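PDB 7JQD: peptide-43 from Lutzomyia longipalpis, which probably binds the PAC1 receptor and blocks it, as a shortened relative of the sand fly salivary vasodilator maxadilan. Local coordinates for residues B[3-14]-B[24-35]. Sequence-based numbering, arbitrary orientation.
Sequences ATCQFRKAIDDC and FKACMKQKKKEW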
loop_
_atom_site.group_PDB
_atom_site.type_symbol
_atom_site.label_atom_id
_atom_site.label_comp_id
_atom_site.label_asym_id
_atom_site.label_seq_id
_atom_site.Cartn_x
_atom_site.Cartn_y
_atom_site.Cartn_z
ATOM N N ALA B 3 8.567 -7.007 0.004
ATOM C CA ALA B 3 7.787 -6.581 1.154
ATOM C C ALA B 3 6.430 -6.048 0.722
ATOM O O ALA B 3 5.388 -6.388 1.302
ATOM C CB ALA B 3 8.568 -5.521 1.922
ATOM N N THR B 4 6.428 -5.217 -0.318
ATOM C CA THR B 4 5.185 -4.606 -0.752
ATOM C C THR B 4 4.289 -5.640 -1.387
ATOM O O THR B 4 3.080 -5.665 -1.130
ATOM C CB THR B 4 5.470 -3.468 -1.719
ATOM O OG1 THR B 4 6.309 -2.502 -1.066
ATOM C CG2 THR B 4 4.181 -2.822 -2.110
ATOM N N CYS B 5 4.888 -6.520 -2.196
ATOM C CA CYS B 5 4.170 -7.655 -2.770
ATOM C C CYS B 5 3.473 -8.480 -1.698
ATOM O O CYS B 5 2.312 -8.859 -1.862
ATOM C CB CYS B 5 5.149 -8.518 -3.565
ATOM S SG CYS B 5 4.439 -9.962 -4.339
ATOM N N GLN B 6 4.164 -8.762 -0.589
ATOM C CA GLN B 6 3.601 -9.626 0.444
ATOM C C GLN B 6 2.509 -8.914 1.234
ATOM O O GLN B 6 1.572 -9.563 1.720
ATOM C CB GLN B 6 4.712 -10.130 1.377
ATOM C CG GLN B 6 6.003 -10.538 0.667
ATOM C CD GLN B 6 7.051 -11.192 1.578
ATOM O OE1 GLN B 6 6.731 -11.663 2.665
ATOM N NE2 GLN B 6 8.323 -11.170 1.144
ATOM N N PHE B 7 2.595 -7.588 1.359
ATOM C CA PHE B 7 1.546 -6.848 2.056
ATOM C C PHE B 7 0.246 -6.848 1.252
ATOM O O PHE B 7 -0.836 -7.101 1.795
ATOM C CB PHE B 7 2.025 -5.429 2.327
ATOM C CG PHE B 7 1.048 -4.588 3.068
ATOM C CD1 PHE B 7 0.913 -4.707 4.443
ATOM C CD2 PHE B 7 0.278 -3.657 2.401
ATOM C CE1 PHE B 7 0.022 -3.906 5.134
ATOM C CE2 PHE B 7 -0.613 -2.859 3.082
ATOM C CZ PHE B 7 -0.747 -2.982 4.442
ATOM N N ARG B 8 0.330 -6.573 -0.045
ATOM C CA ARG B 8 -0.848 -6.682 -0.896
ATOM C C ARG B 8 -1.452 -8.073 -0.814
ATOM O O ARG B 8 -2.672 -8.218 -0.671
ATOM C CB ARG B 8 -0.503 -6.351 -2.346
ATOM C CG ARG B 8 -1.569 -6.802 -3.320
ATOM C CD ARG B 8 -2.871 -6.072 -3.066
ATOM N NE ARG B 8 -3.882 -6.413 -4.063
ATOM C CZ ARG B 8 -3.971 -5.844 -5.262
ATOM N NH1 ARG B 8 -4.920 -6.221 -6.100
ATOM N NH2 ARG B 8 -3.101 -4.912 -5.628
ATOM N N LYS B 9 -0.619 -9.113 -0.928
ATOM C CA LYS B 9 -1.141 -10.470 -0.829
ATOM C C LYS B 9 -1.774 -10.698 0.539
ATOM O O LYS B 9 -2.889 -11.225 0.643
ATOM C CB LYS B 9 -0.034 -11.486 -1.099
ATOM C CG LYS B 9 0.446 -11.558 -2.544
ATOM C CD LYS B 9 1.393 -12.744 -2.732
ATOM C CE LYS B 9 1.769 -12.972 -4.198
ATOM N NZ LYS B 9 2.502 -14.265 -4.435
ATOM N N ALA B 10 -1.091 -10.262 1.603
ATOM C CA ALA B 10 -1.659 -10.347 2.948
ATOM C C ALA B 10 -3.052 -9.737 2.993
ATOM O O ALA B 10 -4.016 -10.398 3.394
ATOM C CB ALA B 10 -0.744 -9.652 3.952
ATOM N N ILE B 11 -3.176 -8.473 2.570
ATOM C CA ILE B 11 -4.470 -7.791 2.601
ATOM C C ILE B 11 -5.553 -8.681 2.009
ATOM O O ILE B 11 -6.582 -8.928 2.638
ATOM C CB ILE B 11 -4.406 -6.443 1.856
ATOM C CG1 ILE B 11 -3.645 -5.393 2.656
ATOM C CG2 ILE B 11 -5.824 -5.923 1.582
ATOM C CD1 ILE B 11 -3.591 -4.022 1.953
ATOM N N ASP B 12 -5.338 -9.171 0.783
ATOM C CA ASP B 12 -6.422 -9.847 0.076
ATOM C C ASP B 12 -6.744 -11.195 0.717
ATOM O O ASP B 12 -7.914 -11.602 0.771
ATOM C CB ASP B 12 -6.068 -10.007 -1.402
ATOM C CG ASP B 12 -6.082 -8.664 -2.165
ATOM O OD1 ASP B 12 -6.829 -7.752 -1.739
ATOM O OD2 ASP B 12 -5.348 -8.508 -3.184
ATOM N N ASP B 13 -5.729 -11.889 1.228
ATOM C CA ASP B 13 -5.988 -13.148 1.899
ATOM C C ASP B 13 -6.780 -12.921 3.175
ATOM O O ASP B 13 -7.782 -13.595 3.421
ATOM C CB ASP B 13 -4.678 -13.864 2.192
ATOM C CG ASP B 13 -4.895 -15.282 2.687
ATOM O OD1 ASP B 13 -5.360 -16.118 1.872
ATOM O OD2 ASP B 13 -4.591 -15.562 3.878
ATOM N N CYS B 14 -6.358 -11.950 3.988
ATOM C CA CYS B 14 -7.037 -11.708 5.256
ATOM C C CYS B 14 -8.435 -11.148 5.050
ATOM O O CYS B 14 -9.385 -11.595 5.703
ATOM C CB CYS B 14 -6.202 -10.774 6.124
ATOM S SG CYS B 14 -4.650 -11.498 6.673
ATOM N N PHE B 24 -9.611 -9.563 11.035
ATOM C CA PHE B 24 -8.732 -9.062 9.983
ATOM C C PHE B 24 -7.370 -8.676 10.543
ATOM O O PHE B 24 -6.326 -9.105 10.027
ATOM C CB PHE B 24 -9.374 -7.867 9.276
ATOM C CG PHE B 24 -8.554 -7.346 8.136
ATOM C CD1 PHE B 24 -8.543 -8.014 6.923
ATOM C CD2 PHE B 24 -7.755 -6.220 8.287
ATOM C CE1 PHE B 24 -7.785 -7.561 5.887
ATOM C CE2 PHE B 24 -6.981 -5.753 7.239
ATOM C CZ PHE B 24 -7.002 -6.422 6.044
ATOM N N LYS B 25 -7.366 -7.861 11.606
ATOM C CA LYS B 25 -6.103 -7.417 12.185
ATOM C C LYS B 25 -5.264 -8.610 12.619
ATOM O O LYS B 25 -4.037 -8.611 12.445
ATOM C CB LYS B 25 -6.361 -6.474 13.364
ATOM C CG LYS B 25 -7.034 -5.162 12.976
ATOM C CD LYS B 25 -7.341 -4.300 14.203
ATOM C CE LYS B 25 -8.501 -3.341 13.950
ATOM N NZ LYS B 25 -9.604 -3.526 14.950
ATOM N N ALA B 26 -5.920 -9.649 13.145
ATOM C CA ALA B 26 -5.197 -10.797 13.670
ATOM C C ALA B 26 -4.511 -11.553 12.550
ATOM O O ALA B 26 -3.301 -11.801 12.608
ATOM C CB ALA B 26 -6.142 -11.714 14.443
ATOM N N CYS B 27 -5.269 -11.927 11.518
ATOM C CA CYS B 27 -4.664 -12.508 10.321
ATOM C C CYS B 27 -3.571 -11.599 9.768
ATOM O O CYS B 27 -2.502 -12.074 9.368
ATOM C CB CYS B 27 -5.747 -12.771 9.278
ATOM S SG CYS B 27 -5.152 -13.250 7.657
ATOM N N MET B 28 -3.802 -10.281 9.771
ATOM C CA MET B 28 -2.778 -9.347 9.304
ATOM C C MET B 28 -1.554 -9.337 10.223
ATOM O O MET B 28 -0.413 -9.291 9.741
ATOM C CB MET B 28 -3.369 -7.939 9.163
ATOM C CG MET B 28 -4.207 -7.737 7.901
ATOM S SD MET B 28 -3.292 -8.013 6.358
ATOM C CE MET B 28 -2.270 -6.521 6.277
ATOM N N LYS B 29 -1.764 -9.350 11.544
ATOM C CA LYS B 29 -0.635 -9.507 12.462
ATOM C C LYS B 29 0.155 -10.760 12.136
ATOM O O LYS B 29 1.391 -10.735 12.103
ATOM C CB LYS B 29 -1.108 -9.563 13.913
ATOM C CG LYS B 29 -1.352 -8.210 14.512
ATOM C CD LYS B 29 -1.998 -8.332 15.878
ATOM C CE LYS B 29 -2.238 -6.954 16.472
ATOM N NZ LYS B 29 -3.242 -6.969 17.572
ATOM N N GLN B 30 -0.543 -11.864 11.870
ATOM C CA GLN B 30 0.142 -13.097 11.507
ATOM C C GLN B 30 0.922 -12.938 10.205
ATOM O O GLN B 30 2.049 -13.431 10.095
ATOM C CB GLN B 30 -0.864 -14.245 11.408
ATOM C CG GLN B 30 -0.272 -15.548 10.915
ATOM C CD GLN B 30 0.934 -16.042 11.729
ATOM O OE1 GLN B 30 1.055 -15.778 12.930
ATOM N NE2 GLN B 30 1.824 -16.777 11.069
ATOM N N LYS B 31 0.356 -12.228 9.218
ATOM C CA LYS B 31 1.041 -12.047 7.941
ATOM C C LYS B 31 2.311 -11.213 8.085
ATOM O O LYS B 31 3.271 -11.401 7.323
ATOM C CB LYS B 31 0.105 -11.401 6.918
ATOM C CG LYS B 31 -0.962 -12.334 6.324
ATOM C CD LYS B 31 -0.442 -13.725 6.090
ATOM C CE LYS B 31 -1.511 -14.581 5.462
ATOM N NZ LYS B 31 -1.830 -14.027 4.126
ATOM N N LYS B 32 2.333 -10.287 9.045
ATOM C CA LYS B 32 3.556 -9.548 9.327
ATOM C C LYS B 32 4.625 -10.446 9.949
ATOM O O LYS B 32 5.817 -10.326 9.612
ATOM C CB LYS B 32 3.226 -8.370 10.234
ATOM C CG LYS B 32 4.375 -7.441 10.499
ATOM C CD LYS B 32 3.846 -6.075 10.846
ATOM C CE LYS B 32 4.793 -5.258 11.679
ATOM N NZ LYS B 32 4.057 -4.037 12.100
ATOM N N LYS B 33 4.239 -11.359 10.861
ATOM C CA LYS B 33 5.246 -12.222 11.458
ATOM C C LYS B 33 5.818 -13.182 10.425
ATOM O O LYS B 33 7.024 -13.431 10.410
ATOM C CB LYS B 33 4.709 -12.990 12.662
ATOM C CG LYS B 33 3.853 -12.192 13.640
ATOM C CD LYS B 33 3.290 -13.133 14.716
ATOM C CE LYS B 33 1.915 -12.679 15.219
ATOM N NZ LYS B 33 0.944 -13.835 15.325
ATOM N N GLU B 34 4.969 -13.693 9.529
ATOM C CA GLU B 34 5.491 -14.524 8.439
ATOM C C GLU B 34 6.492 -13.743 7.606
ATOM O O GLU B 34 7.564 -14.263 7.270
ATOM C CB GLU B 34 4.345 -15.033 7.554
ATOM C CG GLU B 34 3.111 -15.450 8.335
ATOM C CD GLU B 34 2.309 -16.522 7.653
ATOM O OE1 GLU B 34 2.098 -16.391 6.432
ATOM O OE2 GLU B 34 1.877 -17.464 8.350
ATOM N N TRP B 35 6.170 -12.491 7.285
ATOM C CA TRP B 35 7.077 -11.633 6.530
ATOM C C TRP B 35 8.407 -11.446 7.255
ATOM O O TRP B 35 9.477 -11.621 6.649
ATOM C CB TRP B 35 6.398 -10.287 6.258
ATOM C CG TRP B 35 7.302 -9.168 5.739
ATOM C CD1 TRP B 35 7.940 -9.114 4.527
ATOM C CD2 TRP B 35 7.594 -7.924 6.403
ATOM N NE1 TRP B 35 8.623 -7.927 4.410
ATOM C CE2 TRP B 35 8.432 -7.181 5.547
ATOM C CE3 TRP B 35 7.229 -7.374 7.639
ATOM C CZ2 TRP B 35 8.925 -5.920 5.892
ATOM C CZ3 TRP B 35 7.718 -6.117 7.981
ATOM C CH2 TRP B 35 8.553 -5.405 7.109
HETATM O O HOH W 1 4.124 -12.453 4.682
#
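C27 swings SG anti to its backbone N (chi1 171°), while C14 holds its own sulfur beside the backbone N, and the two sulfurs meet in a disulfide with a left-handed twist (chi3 -78°). C14 is at the same time a knob in a hole formed by F24, C27, M28 and K31; its CB lies 3.6 Å from F24 CE1. M28 makes the reciprocal insertion among F7, A10, I11 and C14. Its chain is bent, taking the methyl to the F7 ring (M28 CE to F7 CE1, 3.7 Å) and to CG1 of I11, while SD lies 3.8 Å from C14 SG. Next along, A10 CB rests on K31 CB at 3.5 Å, and K31, bent at chi2 and chi4, carries NZ above the carboxylate plane of D13, 3.2 Å from OD2; the other oxygen of D13 is paired with R16. Were K31 replaced by alanine, D13 would probably lose its cross-helix charge partner, and a gap would be likely to open beside A10 and the disulfide. Toward the far end, Q6 brings OE1 to the edge of the W35 indole, 3.4 Å from CD1, with amide and ring planes nearly perpendicular; its NE2 bonds C1 O. A3 CB packs near W35 NE1. A water donates to K31 O and weakly to Q6 OE1. A neighbouring protein chain stacks an aromatic ring on W35 and packs against F7. The axes of segments 3-14 and 24-35 approach to 9.3 Å and run at 149°, so helices 3-17 and 21-37 form a disulfide-linked antiparallel helical hairpin with knobs-into-holes packing.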